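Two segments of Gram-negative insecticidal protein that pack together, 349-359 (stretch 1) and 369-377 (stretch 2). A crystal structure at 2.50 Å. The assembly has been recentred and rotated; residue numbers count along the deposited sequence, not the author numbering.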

# COMPACT_ATOMS: atom_id res chain seq x y z
N SER A 349 55.92 -11.90 33.92
CA SER A 349 54.60 -11.44 34.37
C SER A 349 53.97 -10.58 33.28
O SER A 349 54.64 -10.23 32.30
CB SER A 349 54.74 -10.61 35.65
OG SER A 349 55.56 -9.46 35.38
N ASN A 350 52.69 -10.22 33.47
CA ASN A 350 51.97 -9.29 32.57
C ASN A 350 52.02 -9.73 31.11
O ASN A 350 52.19 -8.88 30.22
CB ASN A 350 52.52 -7.85 32.67
CG ASN A 350 52.50 -7.30 34.08
OD1 ASN A 350 51.70 -7.74 34.94
ND2 ASN A 350 53.37 -6.31 34.33
N GLY A 351 51.93 -11.03 30.86
CA GLY A 351 51.97 -11.54 29.50
C GLY A 351 53.34 -11.53 28.81
O GLY A 351 53.43 -11.82 27.60
N TYR A 352 54.41 -11.22 29.55
CA TYR A 352 55.76 -11.37 29.02
C TYR A 352 56.17 -12.82 29.18
O TYR A 352 55.79 -13.48 30.14
CB TYR A 352 56.74 -10.48 29.75
CG TYR A 352 56.73 -9.05 29.30
CD1 TYR A 352 55.86 -8.12 29.89
CD2 TYR A 352 57.60 -8.61 28.32
CE1 TYR A 352 55.85 -6.80 29.50
CE2 TYR A 352 57.61 -7.30 27.92
CZ TYR A 352 56.73 -6.39 28.51
OH TYR A 352 56.74 -5.07 28.09
N LYS A 353 56.96 -13.32 28.23
CA LYS A 353 57.26 -14.75 28.15
C LYS A 353 58.76 -15.03 28.03
O LYS A 353 59.49 -14.27 27.40
CB LYS A 353 56.52 -15.37 26.97
CG LYS A 353 55.02 -15.09 26.93
CD LYS A 353 54.25 -15.74 28.09
CE LYS A 353 52.80 -15.29 28.11
NZ LYS A 353 51.98 -16.24 28.90
N MET A 354 59.18 -16.12 28.64
CA MET A 354 60.54 -16.63 28.58
C MET A 354 60.76 -17.34 27.28
O MET A 354 59.88 -18.08 26.83
CB MET A 354 60.79 -17.62 29.72
CG MET A 354 62.16 -18.29 29.74
SD MET A 354 62.22 -19.35 31.17
CE MET A 354 63.75 -20.22 30.83
N VAL A 355 61.95 -17.12 26.69
CA VAL A 355 62.36 -17.87 25.49
C VAL A 355 63.61 -18.74 25.67
O VAL A 355 63.93 -19.56 24.80
CB VAL A 355 62.57 -16.92 24.30
CG1 VAL A 355 61.24 -16.29 23.95
CG2 VAL A 355 63.62 -15.87 24.60
N GLY A 356 64.31 -18.57 26.80
CA GLY A 356 65.55 -19.30 27.06
C GLY A 356 66.14 -18.99 28.40
O GLY A 356 65.72 -18.02 29.05
N GLN A 357 67.08 -19.83 28.84
CA GLN A 357 67.87 -19.59 30.05
C GLN A 357 69.08 -18.77 29.73
O GLN A 357 69.62 -18.84 28.62
CB GLN A 357 68.36 -20.90 30.68
CG GLN A 357 67.46 -21.35 31.79
CD GLN A 357 67.82 -22.68 32.34
OE1 GLN A 357 68.69 -23.38 31.82
NE2 GLN A 357 67.14 -23.06 33.40
N PHE A 358 69.53 -18.02 30.73
CA PHE A 358 70.86 -17.45 30.68
C PHE A 358 71.85 -18.45 31.29
O PHE A 358 71.56 -19.01 32.36
CB PHE A 358 70.94 -16.11 31.42
CG PHE A 358 72.22 -15.41 31.18
CD1 PHE A 358 72.38 -14.63 30.05
CD2 PHE A 358 73.30 -15.60 32.02
CE1 PHE A 358 73.60 -14.01 29.76
CE2 PHE A 358 74.53 -14.97 31.76
CZ PHE A 358 74.66 -14.18 30.63
N GLY A 359 72.98 -18.66 30.62
CA GLY A 359 74.00 -19.61 31.10
C GLY A 359 75.33 -18.98 31.45
O GLY A 359 75.75 -18.03 30.79
N GLY A 369 74.48 -11.83 33.13
CA GLY A 369 73.70 -11.05 32.18
C GLY A 369 72.20 -11.29 32.35
O GLY A 369 71.73 -11.85 33.35
N HIS A 370 71.46 -10.91 31.32
CA HIS A 370 70.03 -11.02 31.29
C HIS A 370 69.57 -11.77 30.05
O HIS A 370 70.12 -11.60 28.98
CB HIS A 370 69.40 -9.62 31.34
CG HIS A 370 69.64 -8.92 32.63
ND1 HIS A 370 68.78 -9.01 33.70
CD2 HIS A 370 70.65 -8.10 33.02
CE1 HIS A 370 69.25 -8.27 34.69
NE2 HIS A 370 70.38 -7.72 34.31
N ALA A 371 68.56 -12.61 30.24
CA ALA A 371 67.83 -13.25 29.16
C ALA A 371 66.59 -12.43 28.93
O ALA A 371 65.80 -12.24 29.84
CB ALA A 371 67.45 -14.67 29.52
N PRO A 372 66.38 -11.94 27.70
CA PRO A 372 65.20 -11.14 27.47
C PRO A 372 63.89 -11.96 27.55
O PRO A 372 63.88 -13.20 27.38
CB PRO A 372 65.44 -10.60 26.07
CG PRO A 372 66.28 -11.60 25.39
CD PRO A 372 67.12 -12.25 26.44
N ILE A 373 62.81 -11.25 27.84
CA ILE A 373 61.46 -11.78 27.79
C ILE A 373 60.65 -10.94 26.82
O ILE A 373 60.95 -9.78 26.59
CB ILE A 373 60.80 -11.87 29.20
CG1 ILE A 373 60.77 -10.52 29.91
CG2 ILE A 373 61.57 -12.90 30.02
CD1 ILE A 373 60.15 -10.57 31.29
N PHE A 374 59.67 -11.57 26.20
CA PHE A 374 58.93 -10.98 25.09
C PHE A 374 57.44 -11.12 25.31
O PHE A 374 56.99 -12.10 25.89
CB PHE A 374 59.32 -11.64 23.78
CG PHE A 374 60.77 -11.51 23.45
CD1 PHE A 374 61.23 -10.42 22.75
CD2 PHE A 374 61.66 -12.48 23.80
CE1 PHE A 374 62.57 -10.30 22.42
CE2 PHE A 374 63.01 -12.37 23.47
CZ PHE A 374 63.47 -11.28 22.76
N LYS A 375 56.70 -10.11 24.88
CA LYS A 375 55.26 -10.09 25.02
C LYS A 375 54.61 -9.96 23.64
O LYS A 375 55.03 -9.14 22.83
CB LYS A 375 54.84 -8.94 25.92
CG LYS A 375 53.34 -8.74 25.97
CD LYS A 375 52.93 -7.80 27.10
CE LYS A 375 51.43 -7.56 27.09
NZ LYS A 375 50.95 -7.20 28.45
N ASP A 376 53.59 -10.77 23.41
CA ASP A 376 52.79 -10.71 22.21
C ASP A 376 51.80 -9.55 22.33
O ASP A 376 50.66 -9.73 22.71
CB ASP A 376 52.08 -12.06 22.01
CG ASP A 376 51.53 -12.25 20.59
OD1 ASP A 376 51.43 -11.25 19.84
OD2 ASP A 376 51.22 -13.41 20.24
N LEU A 377 52.27 -8.34 22.01
CA LEU A 377 51.53 -7.09 22.33
C LEU A 377 50.14 -7.02 21.67
O LEU A 377 49.14 -6.74 22.34
CB LEU A 377 52.32 -5.86 21.88
CG LEU A 377 51.73 -4.49 22.23
CD1 LEU A 377 51.17 -4.38 23.66
CD2 LEU A 377 52.81 -3.41 22.01
O HOH W 1 52.44 -12.38 25.18

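The apolar centre of this contact is built on both faces of a short antiparallel pairing. On one face Ile-373, beta-branched and at home in a strand, brings CD1 to 3.7 Å from Tyr-352 CB. On the other face Phe-374 meets Val-355, whose CG2 lies 3.7 Å from Phe-374 CE2, near the plane of the ring and so at its edge. Both residues are buried, and neither side chain has a polar group to satisfy there.

Farther along, Ala-371 points toward stretch 1, and its CB sits 4.2 Å from Phe-358 CB; its small methyl also approaches the backbone, 3.8 Å from Gly-356 O. The Phe-358 ring (chi1 t) reaches on to Gly-369, whose CA lies over one face, 4.0 Å from the ring centroid formed by Phe-358 CG to CZ. Glycine suits this place closely: a CB on Gly-369 would fall 2.8 Å from Phe-358 CZ, a clash.

The backbones are joined at Lys-353 and Phe-374, a hydrogen-bonded pair. Lys-353 N donates to Phe-374 O at 2.6 Å, and Phe-374 N returns a straighter bond to Lys-353 O at 3.0 Å. The same oxygens receive CA-H contacts, Tyr-352 CA to Phe-374 O at 3.4 Å and Ile-373 CA to Lys-353 O at 3.2 Å.

At the polar edge, Lys-375 does two jobs. Its CB packs over the Tyr-352 ring face, 3.7 Å from the centroid, and its extended chain, all t, carries NZ to Asn-350 O, a 2.7 Å hydrogen bond. That acceptor belongs to a type I' turn, closed by Tyr-352 N to Ser-349 O at 2.9 Å; the positive phi of Gly-351 favours glycine there. Finally, a water bridges the stretches, donating to Gly-351 O and accepting from Asp-376 N, each 2.7 Å from the water O.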